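DUF1436 domain-containing protein (Neisseria meningitidis, PDB 2GKP) is of unknown function but probably acts as a CDI immunity protein, blocking the toxin of a contact-dependent growth inhibition system. Local coordinates at residues Lys17-Ala22 against Leu99-Arg104; Ala22-Thr27 against Tyr40-Leu45; Cys122-Pro127 against Ala141-Leu146. All coordinates share one frame; numbering follows the deposited sequence. Where two conformers were deposited one is given.

How the contacts relate
All three contacts bear on one antiparallel sheet, and they show how a small alpha+beta protein ties sheet and helices together. Contacts 1 and 2 are neighbours, their centres about 12 Å apart; they share Ala-22, and Leu-99 of contact 1 packs on Ile-44 of contact 2. Along the chain, apart from the shared Ala-22, contact 2 lies between the two segments of contact 1, whereas contact 3 follows both. The centre of contact 3 lies about 25 Å from that of contact 1 and about 19 Å from that of contact 2, which is on the opposite side of the chain's centre. Contacts 2 and 3 thus pair strands in separate parts of the sheet, while contact 1 joins a strand turn to the chain between two helices.

Contact 1: residues Lys17-Ala22 against Leu99-Arg104; sequences KANERA and LGYKTR
The turn of the beta hairpin formed by strands 11-18 and 23-30 brings Glu-20 and Arg-21 against Tyr-101, in the connection between helices 81-99 and 104-108. The side chain of Arg-21 runs over the Tyr-101 ring, antiparallel to the tyrosine side chain, and the guanidinium lies flat on the phenol ring with the planes only 2° apart. The stack is offset: NH1 of Arg-21 sits over the middle of the Tyr-101 ring, 3.4 Å above its plane, while CE1 of Tyr-101 lies over the middle of the guanidinium. With CZ of Arg-21 3.8 Å from the centroid of the Tyr-101 ring, this is also a cation-pi pair. The same NH1 donates within the guanidinium plane to O of Leu-99, at 2.9 Å and 165°, a bond that fixes the rotation of the group above the ring. Carbonyl oxygen and ring face would both be expected to favour the positive charge.

Within segment 17-22 the hairpin turn closes on itself through a backbone bond of 3.0 Å from Asn-19 N to Ala-22 O. In the other segment, Gly-100 leaves the helical conformation with a positive phi, and Tyr-101, shortly before helix 104-108, packs its side chain on Ala-106 and Leu-107 of that helix. Its OH donates to OE2 of Glu-20 at 2.7 Å; the two side chains meet tip to tip, with the hydroxyl above the carboxylate plane and OE2 near the plane of the ring. A bend at chi2 (-74°) sets CD of Glu-20 for this bond, and the other carboxylate oxygen, OE1, is hydrogen-bonded to Asn-110. On the apolar flank, CB of Ala-22 touches CD2 of Leu-99 at 3.6 Å.

Contact 2: residues Ala22-Thr27 against Tyr40-Leu45; sequences ALIIQT and YPPHIL
Gln-26 leaves the backbone with CG anti to its N (chi1 178°); chi2 (66°) then bends the chain to place CD, and the turn about chi3 (55°) sets NE2 at O of Tyr-40 in the facing segment. Strands 23-30 and 34-45 form a beta hairpin, and the amide works where its regular antiparallel ladder gives way to Tyr-40 and two prolines.

The regular part comprises the hydrogen-bonded pairs Leu-23 with Leu-45 and Ile-25 with His-43, each closed by two backbone bonds, with the non-hydrogen-bonded pair Ile-24 and Ile-44 between them. Side chains alternate accordingly. Leu-23, Ile-25 and Leu-45 share one face, where CB of Leu-23 lies 4.1 Å from CB of Leu-45 and Ile-25 packs on Thr-57, Val-58 and Ala-61 of helix 51-63. Ile-24 and Ile-44 point to the other face, toward helix 81-99. There Ile-24 and Pro-42 run alongside one another, CG2 of Ile-24 3.6 Å from CB of Pro-42; Pro-42 touches Trp-91 and Ile-24 touches Leu-95 of that helix.

Before His-43, at Pro-41 and Pro-42, there is no N-H to offer, and water and side chain take over. At Thr-27 a water accepts from the backbone N at 2.9 Å and donates to O of Pro-41, bridging the place of a direct rung. The methyl CG2 of Thr-27 meets CD2 of Tyr-40 at 3.7 Å in the conformer described, while OG1 of Thr-27 is hydrogen-bonded to Ala-61 O in helix 51-63. NE2 of Gln-26 spends its N-H groups on two carbonyls near its own amide plane: across the hairpin it donates to O of Tyr-40 at 3.0 Å, and within its own strand to O of Thr-27 at 3.2 Å, in the carbonyl plane and on a lone pair.

Contact 3: residues Cys122-Pro127 against Ala141-Leu146; sequences CLKISP and ADDVIL. With EDO (1,2-ethanediol), chain C.
Ile-125 and Leu-146 cross obliquely on one face of the strand pair, with CD1 of Ile-125 4.0 Å from CD1 of Leu-146. Val-144 joins them, its CB 4.2 Å from CB of Ile-125. On the other face the Lys-124 and Ile-145 chains extend in the same direction, with CD1 of Ile-145 at 4.0 Å from CG of Lys-124. The lysine chain is extended throughout and crosses Asp-143: CE of Lys-124 meets OD2 of Asp-143 at 3.0 Å, whereas NZ stays 4.1 Å from that oxygen, too far for a salt bridge. The other carboxylate oxygen, OD1 of Asp-143, has OG of Ser-126 at 3.0 Å, at most a weak bond. Farther along, the ring of Pro-127 crosses Asp-142 at about a right angle, CG of Pro-127 touching CB of Asp-142 at 3.6 Å. O of Pro-127 accepts from O1 of an ethanediol, probably from the crystallisation liquor, at 3.0 Å.

Two backbone bonds close each of the pairs Leu-123 with Leu-146 and Ile-125 with Val-144. Ile-125 and Val-144 touch Ala-162, and Lys-124 pairs with Trp-117 of strand 112-119: an antiparallel sheet with helix 152-164 packed over one face, as in alpha+beta folds.

Contact 1: residues Lys17-Ala22 against Leu99-Arg104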
ATOM      1  N   LYS A  17      -5.251   0.028  -0.919  1.00 11.62           N
ATOM      2  CA  LYS A  17      -6.255   0.984  -1.412  1.00 12.46           C
ATOM      3  C   LYS A  17      -7.543   0.277  -1.783  1.00 11.21           C
ATOM      4  O   LYS A  17      -7.522  -0.919  -2.086  1.00 12.73           O
ATOM      5  CB  LYS A  17      -5.730   1.760  -2.620  1.00 11.71           C
ATOM      6  CG  LYS A  17      -4.761   2.850  -2.195  1.00 13.79           C
ATOM      7  CD  LYS A  17      -4.046   3.452  -3.372  1.00 13.81           C
ATOM      8  CE  LYS A  17      -3.340   4.772  -2.995  1.00 14.64           C
ATOM      9  NZ  LYS A  17      -2.341   4.548  -1.900  1.00 16.12           N
ATOM     10  N   ALA A  18      -8.675   0.993  -1.744  1.00 10.87           N
ATOM     11  CA  ALA A  18      -9.969   0.347  -2.019  1.00 10.63           C
ATOM     12  C   ALA A  18     -10.906   1.340  -2.587  1.00 10.93           C
ATOM     13  O   ALA A  18     -11.051   2.429  -2.027  1.00 12.45           O
ATOM     14  CB  ALA A  18     -10.582  -0.223  -0.729  1.00 12.33           C
ATOM     15  N   ASN A  19     -11.589   0.957  -3.659  1.00 11.02           N
ATOM     16  CA  ASN A  19     -12.683   1.779  -4.181  1.00 10.50           C
ATOM     17  C   ASN A  19     -13.901   0.901  -4.395  1.00 10.35           C
ATOM     18  O   ASN A  19     -13.957  -0.211  -3.846  1.00 11.78           O
ATOM     19  CB  ASN A  19     -12.236   2.623  -5.413  1.00 10.44           C
ATOM     20  CG  ASN A  19     -11.943   1.799  -6.670  1.00 11.14           C
ATOM     21  OD1 ASN A  19     -11.447   2.345  -7.703  1.00 15.25           O
ATOM     22  ND2 ASN A  19     -12.282   0.517  -6.627  1.00  9.38           N
ATOM     23  N   GLU A  20     -14.886   1.387  -5.148  1.00  9.93           N
ATOM     24  CA  GLU A  20     -16.092   0.584  -5.265  1.00 10.74           C
ATOM     25  C   GLU A  20     -15.927  -0.644  -6.157  1.00  9.78           C
ATOM     26  O   GLU A  20     -16.869  -1.447  -6.271  1.00 11.92           O
ATOM     27  CB  GLU A  20     -17.297   1.432  -5.744  1.00 10.91           C
ATOM     28  CG  GLU A  20     -17.304   1.818  -7.242  1.00 12.23           C
ATOM     29  CD  GLU A  20     -16.310   2.892  -7.633  1.00 12.17           C
ATOM     30  OE1 GLU A  20     -15.674   3.516  -6.734  1.00 12.66           O
ATOM     31  OE2 GLU A  20     -16.207   3.119  -8.865  1.00 13.47           O
ATOM     32  N   ARG A  21     -14.762  -0.803  -6.802  1.00 10.03           N
ATOM     33  CA  ARG A  21     -14.556  -1.995  -7.657  1.00  9.56           C
ATOM     34  C   ARG A  21     -13.521  -2.978  -7.147  1.00  9.24           C
ATOM     35  O   ARG A  21     -13.545  -4.118  -7.567  1.00  9.98           O
ATOM     36  CB  ARG A  21     -14.236  -1.610  -9.071  1.00  9.33           C
ATOM     37  CG  ARG A  21     -15.413  -0.934  -9.774  1.00 10.32           C
ATOM     38  CD  ARG A  21     -15.145  -0.713 -11.266  1.00 11.44           C
ATOM     39  NE  ARG A  21     -16.201   0.192 -11.758  1.00 12.63           N
ATOM     40  CZ  ARG A  21     -16.174   0.890 -12.893  1.00 11.43           C
ATOM     41  NH1 ARG A  21     -15.193   0.713 -13.769  1.00 12.10           N
ATOM     42  NH2 ARG A  21     -17.158   1.760 -13.120  1.00 14.47           N
ATOM     43  N   ALA A  22     -12.584  -2.544  -6.291  1.00 10.63           N
ATOM     44  CA  ALA A  22     -11.484  -3.422  -5.953  1.00  9.25           C
ATOM     45  C   ALA A  22     -10.751  -3.000  -4.722  1.00 10.35           C
ATOM     46  O   ALA A  22     -10.753  -1.813  -4.343  1.00 10.55           O
ATOM     47  CB  ALA A  22     -10.478  -3.459  -7.113  1.00 10.06           C
ATOM     48  N   LEU A  99      -9.622  -2.191 -14.304  1.00 11.66           N
ATOM     49  CA  LEU A  99     -10.842  -2.088 -13.514  1.00 10.55           C
ATOM     50  C   LEU A  99     -12.013  -1.521 -14.301  1.00 10.16           C
ATOM     51  O   LEU A  99     -13.081  -1.332 -13.718  1.00 11.17           O
ATOM     52  CB  LEU A  99     -10.615  -1.278 -12.216  1.00 11.76           C
ATOM     53  CG  LEU A  99      -9.668  -1.963 -11.217  1.00 12.23           C
ATOM     54  CD1 LEU A  99      -9.467  -1.010 -10.053  1.00 14.29           C
ATOM     55  CD2 LEU A  99     -10.275  -3.251 -10.732  1.00 13.93           C
ATOM     56  N   GLY A 100     -11.855  -1.293 -15.595  1.00 11.21           N
ATOM     57  CA  GLY A 100     -13.000  -0.883 -16.426  1.00 10.94           C
ATOM     58  C   GLY A 100     -13.312   0.615 -16.425  1.00 10.62           C
ATOM     59  O   GLY A 100     -14.438   1.015 -16.718  1.00 11.14           O
ATOM     60  N   TYR A 101     -12.349   1.452 -16.041  1.00 10.85           N
ATOM     61  CA  TYR A 101     -12.570   2.908 -15.996  1.00 11.22           C
ATOM     62  C   TYR A 101     -12.030   3.580 -17.231  1.00 11.27           C
ATOM     63  O   TYR A 101     -11.013   3.178 -17.814  1.00 14.01           O
ATOM     64  CB  TYR A 101     -11.870   3.540 -14.787  1.00 10.45           C
ATOM     65  CG  TYR A 101     -12.431   3.147 -13.445  1.00 11.44           C
ATOM     66  CD1 TYR A 101     -13.621   3.689 -12.964  1.00 10.60           C
ATOM     67  CD2 TYR A 101     -11.760   2.241 -12.637  1.00 13.16           C
ATOM     68  CE1 TYR A 101     -14.125   3.342 -11.736  1.00 10.98           C
ATOM     69  CE2 TYR A 101     -12.279   1.865 -11.419  1.00 12.22           C
ATOM     70  CZ  TYR A 101     -13.435   2.431 -10.947  1.00 11.03           C
ATOM     71  OH  TYR A 101     -13.914   2.074  -9.709  1.00 11.96           O
ATOM     72  N   LYS A 102     -12.772   4.595 -17.666  1.00 11.79           N
ATOM     73  CA  LYS A 102     -12.400   5.414 -18.799  1.00 12.34           C
ATOM     74  C   LYS A 102     -11.834   6.762 -18.400  1.00 13.25           C
ATOM     75  O   LYS A 102     -11.250   7.448 -19.246  1.00 15.15           O
ATOM     76  CB  LYS A 102     -13.630   5.622 -19.732  1.00 13.14           C
ATOM     77  CG  LYS A 102     -14.187   4.272 -20.175  1.00 16.30           C
ATOM     78  CD  LYS A 102     -13.249   3.485 -21.076  1.00 17.48           C
ATOM     79  CE  LYS A 102     -13.722   2.038 -21.313  1.00 18.73           C
ATOM     80  NZ  LYS A 102     -13.935   1.192 -20.090  1.00 19.97           N
ATOM     81  N   THR A 103     -12.015   7.163 -17.149  1.00 11.17           N
ATOM     82  CA  THR A 103     -11.481   8.431 -16.629  1.00 12.59           C
ATOM     83  C   THR A 103     -10.781   8.186 -15.310  1.00 12.51           C
ATOM     84  O   THR A 103     -11.211   7.375 -14.506  1.00 13.07           O
ATOM     85  CB  THR A 103     -12.564   9.551 -16.420  1.00 12.28           C
ATOM     86  OG1 THR A 103     -13.461   9.217 -15.357  1.00 15.62           O
ATOM     87  CG2 THR A 103     -13.379   9.798 -17.682  1.00 14.11           C
ATOM     88  N   ARG A 104      -9.678   8.897 -15.080  1.00 13.64           N
ATOM     89  CA  ARG A 104      -9.051   8.841 -13.754  1.00 13.33           C
ATOM     90  C   ARG A 104      -9.965   9.412 -12.682  1.00 13.29           C
ATOM     91  O   ARG A 104      -9.870   9.017 -11.518  1.00 14.07           O
ATOM     92  CB  ARG A 104      -7.662   9.521 -13.741  1.00 14.33           C
ATOM     93  CG  ARG A 104      -7.687  11.017 -13.907  1.00 14.81           C
ATOM     94  CD  ARG A 104      -6.365  11.514 -14.446  1.00 15.02           C
ATOM     95  NE  ARG A 104      -5.291  11.323 -13.485  1.00 15.36           N
ATOM     96  CZ  ARG A 104      -4.018  11.138 -13.832  1.00 13.19           C
ATOM     97  NH1 ARG A 104      -3.098  11.016 -12.893  1.00 15.20           N
ATOM     98  NH2 ARG A 104      -3.637  11.035 -15.122  1.00 14.90           N
TER

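Contact 2: residues Ala22-Thr27 against Tyr40-Leu45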
ATOM      1  N   ALA A  22     -12.584  -2.544  -6.291  1.00 10.63           N
ATOM      2  CA  ALA A  22     -11.484  -3.422  -5.953  1.00  9.25           C
ATOM      3  C   ALA A  22     -10.751  -3.000  -4.722  1.00 10.35           C
ATOM      4  O   ALA A  22     -10.753  -1.813  -4.343  1.00 10.55           O
ATOM      5  CB  ALA A  22     -10.478  -3.459  -7.113  1.00 10.06           C
ATOM      6  N   LEU A  23     -10.070  -3.982  -4.140  1.00 11.07           N
ATOM      7  CA  LEU A  23      -8.923  -3.754  -3.237  1.00 10.09           C
ATOM      8  C   LEU A  23      -7.628  -3.828  -4.059  1.00  9.64           C
ATOM      9  O   LEU A  23      -7.564  -4.622  -4.993  1.00 10.80           O
ATOM     10  CB  LEU A  23      -8.871  -4.816  -2.128  1.00 11.13           C
ATOM     11  CG  LEU A  23     -10.198  -5.173  -1.462  1.00 11.59           C
ATOM     12  CD1 LEU A  23      -9.976  -6.270  -0.423  1.00 12.97           C
ATOM     13  CD2 LEU A  23     -10.801  -3.933  -0.804  1.00 14.05           C
ATOM     14  N   ILE A  24      -6.645  -2.976  -3.746  1.00 10.40           N
ATOM     15  CA  ILE A  24      -5.432  -2.864  -4.547  1.00 11.21           C
ATOM     16  C   ILE A  24      -4.276  -2.836  -3.554  1.00 11.06           C
ATOM     17  O   ILE A  24      -4.101  -1.876  -2.809  1.00 11.82           O
ATOM     18  CB  ILE A  24      -5.465  -1.591  -5.427  1.00 11.34           C
ATOM     19  CG1 ILE A  24      -6.782  -1.506  -6.230  1.00 13.76           C
ATOM     20  CG2 ILE A  24      -4.233  -1.597  -6.337  1.00 13.79           C
ATOM     21  CD1 ILE A  24      -7.318  -0.130  -6.391  1.00 19.00           C
ATOM     22  N   ILE A  25      -3.495  -3.922  -3.517  1.00 11.43           N
ATOM     23  CA  ILE A  25      -2.436  -4.063  -2.522  1.00 12.15           C
ATOM     24  C   ILE A  25      -1.109  -3.839  -3.239  1.00 12.02           C
ATOM     25  O   ILE A  25      -0.863  -4.374  -4.332  1.00 13.22           O
ATOM     26  CB  ILE A  25      -2.444  -5.465  -1.897  1.00 12.73           C
ATOM     27  CG1 ILE A  25      -3.750  -5.755  -1.170  1.00 16.38           C
ATOM     28  CG2 ILE A  25      -1.245  -5.626  -0.976  1.00 15.03           C
ATOM     29  CD1 ILE A  25      -4.264  -4.698  -0.415  1.00 21.92           C
ATOM     30  N   GLN A  26      -0.253  -3.027  -2.634  1.00 11.85           N
ATOM     31  CA  GLN A  26       0.949  -2.607  -3.318  1.00 12.39           C
ATOM     32  C   GLN A  26       2.168  -2.625  -2.400  1.00 11.73           C
ATOM     33  O   GLN A  26       2.137  -2.027  -1.328  1.00 12.70           O
ATOM     34  CB  GLN A  26       0.701  -1.150  -3.799  1.00 13.35           C
ATOM     35  CG  GLN A  26       1.839  -0.450  -4.512  1.00 15.36           C
ATOM     36  CD  GLN A  26       2.127  -1.119  -5.829  1.00 16.82           C
ATOM     37  OE1 GLN A  26       1.230  -1.276  -6.672  1.00 16.69           O
ATOM     38  NE2 GLN A  26       3.367  -1.503  -6.020  1.00 16.41           N
ATOM     39  N   THR A  27       3.280  -3.193  -2.867  1.00 12.52           N
ATOM     40  CA  THR A  27       4.572  -3.018  -2.179  1.00 11.90           C
ATOM     41  C   THR A  27       5.056  -1.567  -2.278  1.00 12.60           C
ATOM     42  O   THR A  27       4.938  -0.955  -3.336  1.00 12.38           O
ATOM     43  CB  THR A  27       5.636  -3.905  -2.864  1.00 12.24           C
ATOM     44  OG1 THR A  27       5.275  -5.264  -2.637  1.00 12.91           O
ATOM     45  CG2 THR A  27       7.045  -3.674  -2.272  1.00 14.90           C
ATOM     46  N   TYR A  40       6.840  -3.627  -8.583  1.00 17.49           N
ATOM     47  CA  TYR A  40       5.934  -4.703  -8.193  1.00 16.42           C
ATOM     48  C   TYR A  40       4.530  -4.311  -8.682  0.60 16.32           C
ATOM     49  O   TYR A  40       4.066  -3.208  -8.390  0.60 15.47           O
ATOM     50  CB  TYR A  40       6.021  -4.913  -6.676  1.00 16.83           C
ATOM     51  CG  TYR A  40       7.410  -5.205  -6.224  1.00 16.54           C
ATOM     52  CD1 TYR A  40       7.986  -6.479  -6.381  1.00 16.66           C
ATOM     53  CD2 TYR A  40       8.197  -4.188  -5.701  1.00 17.70           C
ATOM     54  CE1 TYR A  40       9.300  -6.710  -6.014  1.00 18.73           C
ATOM     55  CE2 TYR A  40       9.506  -4.425  -5.321  1.00 18.81           C
ATOM     56  CZ  TYR A  40      10.041  -5.673  -5.464  1.00 19.37           C
ATOM     57  OH  TYR A  40      11.341  -5.879  -5.088  1.00 21.59           O
ATOM     58  N   PRO A  41       3.857  -5.171  -9.477  0.60 16.45           N
ATOM     59  CA  PRO A  41       2.550  -4.714  -9.945  0.60 16.69           C
ATOM     60  C   PRO A  41       1.537  -4.746  -8.812  1.00 16.94           C
ATOM     61  O   PRO A  41       1.721  -5.501  -7.862  1.00 15.79           O
ATOM     62  CB  PRO A  41       2.174  -5.748 -11.017  0.60 17.01           C
ATOM     63  CG  PRO A  41       2.894  -6.959 -10.621  0.60 17.53           C
ATOM     64  CD  PRO A  41       4.201  -6.490 -10.038  0.60 16.82           C
ATOM     65  N   PRO A  42       0.479  -3.932  -8.920  1.00 16.54           N
ATOM     66  CA  PRO A  42      -0.531  -4.001  -7.899  1.00 16.52           C
ATOM     67  C   PRO A  42      -1.223  -5.369  -7.909  1.00 16.06           C
ATOM     68  O   PRO A  42      -1.398  -5.977  -8.962  1.00 15.87           O
ATOM     69  CB  PRO A  42      -1.562  -2.957  -8.354  1.00 18.07           C
ATOM     70  CG  PRO A  42      -0.975  -2.155  -9.312  1.00 18.52           C
ATOM     71  CD  PRO A  42       0.110  -2.966  -9.971  1.00 18.54           C
ATOM     72  N   HIS A  43      -1.628  -5.821  -6.735  1.00 14.69           N
ATOM     73  CA  HIS A  43      -2.421  -7.028  -6.613  0.70 14.40           C
ATOM     74  C   HIS A  43      -3.874  -6.645  -6.403  1.00 12.52           C
ATOM     75  O   HIS A  43      -4.189  -6.023  -5.390  1.00 12.47           O
ATOM     76  CB  HIS A  43      -1.915  -7.816  -5.410  0.70 15.45           C
ATOM     77  CG  HIS A  43      -2.240  -9.266  -5.448  0.70 17.88           C
ATOM     78  ND1 HIS A  43      -3.526  -9.753  -5.517  0.70 19.82           N
ATOM     79  CD2 HIS A  43      -1.430 -10.349  -5.369  0.70 18.44           C
ATOM     80  CE1 HIS A  43      -3.495 -11.074  -5.502  0.70 20.47           C
ATOM     81  NE2 HIS A  43      -2.233 -11.459  -5.423  0.70 22.11           N
ATOM     82  N   ILE A  44      -4.733  -6.980  -7.367  1.00 12.22           N
ATOM     83  CA  ILE A  44      -6.131  -6.603  -7.307  1.00 12.13           C
ATOM     84  C   ILE A  44      -6.962  -7.722  -6.720  1.00 11.86           C
ATOM     85  O   ILE A  44      -6.751  -8.869  -7.073  1.00 13.72           O
ATOM     86  CB  ILE A  44      -6.654  -6.252  -8.733  1.00 11.92           C
ATOM     87  CG1 ILE A  44      -5.899  -5.006  -9.228  1.00 14.79           C
ATOM     88  CG2 ILE A  44      -8.209  -6.101  -8.749  1.00 14.39           C
ATOM     89  CD1 ILE A  44      -6.175  -4.632 -10.673  1.00 18.01           C
ATOM     90  N   LEU A  45      -7.876  -7.377  -5.814  1.00 11.74           N
ATOM     91  CA  LEU A  45      -8.705  -8.374  -5.141  1.00 12.44           C
ATOM     92  C   LEU A  45     -10.150  -7.910  -5.076  1.00 11.65           C
ATOM     93  O   LEU A  45     -10.413  -6.722  -5.118  1.00 11.65           O
ATOM     94  CB  LEU A  45      -8.266  -8.573  -3.673  1.00 12.65           C
ATOM     95  CG  LEU A  45      -6.897  -9.218  -3.440  1.00 16.95           C
ATOM     96  CD1 LEU A  45      -6.564  -9.160  -1.970  1.00 18.94           C
ATOM     97  CD2 LEU A  45      -6.920 -10.684  -3.890  1.00 19.67           C
TER
HETATM   98  O   HOH W   1       2.245  -0.789  -9.171  1.00 19.64           O
HETATM   99  O   HOH W   2       2.765  -4.794  -5.251  1.00 16.04           O

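Contact 3: residues Cys122-Pro127 against Ala141-Leu146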
ATOM      1  N   CYS A 122       6.399  -5.373  14.551  1.00 15.10           N
ATOM      2  CA  CYS A 122       5.245  -4.553  14.835  0.50 14.76           C
ATOM      3  C   CYS A 122       4.637  -4.048  13.538  1.00 13.97           C
ATOM      4  O   CYS A 122       5.349  -3.462  12.732  1.00 13.40           O
ATOM      5  CB  CYS A 122       5.645  -3.350  15.683  0.50 15.72           C
ATOM      6  SG  CYS A 122       4.241  -2.364  16.163  0.50 19.10           S
ATOM      7  N   LEU A 123       3.333  -4.280  13.382  1.00 13.32           N
ATOM      8  CA  LEU A 123       2.586  -3.803  12.200  1.00 12.58           C
ATOM      9  C   LEU A 123       1.773  -2.564  12.559  1.00 12.58           C
ATOM     10  O   LEU A 123       0.831  -2.661  13.362  1.00 14.74           O
ATOM     11  CB  LEU A 123       1.636  -4.893  11.693  1.00 13.44           C
ATOM     12  CG  LEU A 123       2.332  -6.074  11.054  1.00 14.73           C
ATOM     13  CD1 LEU A 123       1.380  -7.257  11.049  1.00 17.52           C
ATOM     14  CD2 LEU A 123       2.731  -5.680   9.626  1.00 17.21           C
ATOM     15  N   LYS A 124       2.107  -1.412  11.967  1.00 12.76           N
ATOM     16  CA  LYS A 124       1.325  -0.193  12.127  1.00 13.46           C
ATOM     17  C   LYS A 124       0.448  -0.032  10.862  1.00 12.97           C
ATOM     18  O   LYS A 124       0.981   0.157   9.760  1.00 13.15           O
ATOM     19  CB  LYS A 124       2.252   1.017  12.308  1.00 14.66           C
ATOM     20  CG  LYS A 124       1.522   2.374  12.503  1.00 16.11           C
ATOM     21  CD  LYS A 124       2.541   3.477  12.708  1.00 20.71           C
ATOM     22  CE  LYS A 124       1.932   4.855  12.831  1.00 23.16           C
ATOM     23  NZ  LYS A 124       3.043   5.776  13.102  1.00 28.20           N
ATOM     24  N   ILE A 125      -0.873  -0.137  11.046  1.00 12.18           N
ATOM     25  CA  ILE A 125      -1.802  -0.110   9.906  1.00 12.69           C
ATOM     26  C   ILE A 125      -2.611   1.182  10.031  1.00 13.14           C
ATOM     27  O   ILE A 125      -3.393   1.329  10.960  1.00 13.55           O
ATOM     28  CB  ILE A 125      -2.709  -1.361   9.873  1.00 12.52           C
ATOM     29  CG1 ILE A 125      -1.876  -2.673   9.960  1.00 13.87           C
ATOM     30  CG2 ILE A 125      -3.595  -1.348   8.656  1.00 12.87           C
ATOM     31  CD1 ILE A 125      -2.733  -3.969  10.218  1.00 15.36           C
ATOM     32  N   SER A 126      -2.385   2.115   9.115  1.00 12.88           N
ATOM     33  CA  SER A 126      -2.860   3.492   9.298  1.00 13.27           C
ATOM     34  C   SER A 126      -3.890   3.876   8.259  1.00 12.24           C
ATOM     35  O   SER A 126      -3.617   3.803   7.059  1.00 12.40           O
ATOM     36  CB  SER A 126      -1.707   4.474   9.148  1.00 14.06           C
ATOM     37  OG  SER A 126      -0.707   4.274  10.146  1.00 18.42           O
ATOM     38  N   PRO A 127      -5.061   4.321   8.716  1.00 11.49           N
ATOM     39  CA  PRO A 127      -6.094   4.822   7.806  1.00 11.49           C
ATOM     40  C   PRO A 127      -5.727   6.233   7.336  1.00 11.77           C
ATOM     41  O   PRO A 127      -4.697   6.779   7.740  1.00 13.60           O
ATOM     42  CB  PRO A 127      -7.341   4.837   8.694  1.00 11.94           C
ATOM     43  CG  PRO A 127      -6.767   5.129  10.061  1.00 12.21           C
ATOM     44  CD  PRO A 127      -5.476   4.385  10.128  1.00 13.27           C
ATOM     45  N   ALA A 141      -5.096   9.433  15.467  1.00 17.78           N
ATOM     46  CA  ALA A 141      -5.246   8.408  16.517  1.00 17.15           C
ATOM     47  C   ALA A 141      -6.193   7.275  16.110  1.00 17.77           C
ATOM     48  O   ALA A 141      -6.957   6.779  16.931  1.00 19.61           O
ATOM     49  CB  ALA A 141      -5.689   9.092  17.831  1.00 18.06           C
ATOM     50  N   ASP A 142      -6.159   6.879  14.830  1.00 15.95           N
ATOM     51  CA  ASP A 142      -6.982   5.758  14.384  1.00 17.61           C
ATOM     52  C   ASP A 142      -6.221   4.522  13.893  1.00 16.90           C
ATOM     53  O   ASP A 142      -6.819   3.651  13.264  1.00 17.35           O
ATOM     54  CB  ASP A 142      -7.953   6.202  13.274  1.00 17.13           C
ATOM     55  CG  ASP A 142      -9.271   6.636  13.801  1.00 20.89           C
ATOM     56  OD1 ASP A 142      -9.745   6.023  14.777  1.00 23.00           O
ATOM     57  OD2 ASP A 142      -9.830   7.568  13.207  1.00 20.55           O
ATOM     58  N   ASP A 143      -4.937   4.399  14.214  1.00 16.32           N
ATOM     59  CA  ASP A 143      -4.162   3.260  13.696  1.00 17.05           C
ATOM     60  C   ASP A 143      -4.615   1.932  14.265  1.00 16.69           C
ATOM     61  O   ASP A 143      -5.083   1.857  15.403  1.00 17.47           O
ATOM     62  CB  ASP A 143      -2.660   3.443  13.996  1.00 17.26           C
ATOM     63  CG  ASP A 143      -2.037   4.611  13.278  1.00 19.87           C
ATOM     64  OD1 ASP A 143      -2.618   5.136  12.342  1.00 19.30           O
ATOM     65  OD2 ASP A 143      -0.907   4.989  13.654  1.00 24.14           O
ATOM     66  N   VAL A 144      -4.462   0.867  13.479  1.00 16.15           N
ATOM     67  CA  VAL A 144      -4.652  -0.503  13.985  1.00 15.19           C
ATOM     68  C   VAL A 144      -3.251  -1.100  14.165  1.00 15.48           C
ATOM     69  O   VAL A 144      -2.474  -1.152  13.229  1.00 14.35           O
ATOM     70  CB  VAL A 144      -5.470  -1.345  12.993  1.00 16.12           C
ATOM     71  CG1 VAL A 144      -5.533  -2.761  13.406  1.00 14.55           C
ATOM     72  CG2 VAL A 144      -6.872  -0.777  12.778  1.00 15.77           C
ATOM     73  N   ILE A 145      -2.915  -1.501  15.392  1.00 15.57           N
ATOM     74  CA  ILE A 145      -1.561  -1.954  15.719  1.00 16.77           C
ATOM     75  C   ILE A 145      -1.641  -3.472  15.950  1.00 16.16           C
ATOM     76  O   ILE A 145      -2.336  -3.934  16.874  1.00 18.31           O
ATOM     77  CB  ILE A 145      -1.019  -1.233  17.017  1.00 17.48           C
ATOM     78  CG1 ILE A 145      -1.060   0.289  16.873  1.00 17.91           C
ATOM     79  CG2 ILE A 145       0.387  -1.738  17.388  1.00 18.16           C
ATOM     80  CD1 ILE A 145      -0.299   0.892  15.703  1.00 17.70           C
ATOM     81  N   LEU A 146      -0.939  -4.243  15.108  1.00 15.69           N
ATOM     82  CA  LEU A 146      -0.846  -5.693  15.239  1.00 15.51           C
ATOM     83  C   LEU A 146       0.625  -6.103  15.202  1.00 14.54           C
ATOM     84  O   LEU A 146       1.521  -5.277  15.365  1.00 15.35           O
ATOM     85  CB  LEU A 146      -1.632  -6.392  14.129  1.00 15.77           C
ATOM     86  CG  LEU A 146      -3.150  -6.146  14.166  1.00 16.30           C
ATOM     87  CD1 LEU A 146      -3.812  -6.720  12.953  1.00 18.58           C
ATOM     88  CD2 LEU A 146      -3.778  -6.727  15.405  1.00 19.81           C
TER
HETATM   89  C1  EDO C 402      -2.714   5.984   5.034  1.00 27.26           C
HETATM   90  O1  EDO C 402      -2.133   6.682   6.150  1.00 28.06           O
HETATM   91  C2  EDO C 402      -2.480   6.807   3.763  1.00 30.63           C
HETATM   92  O2  EDO C 402      -2.332   6.045   2.558  1.00 29.37           O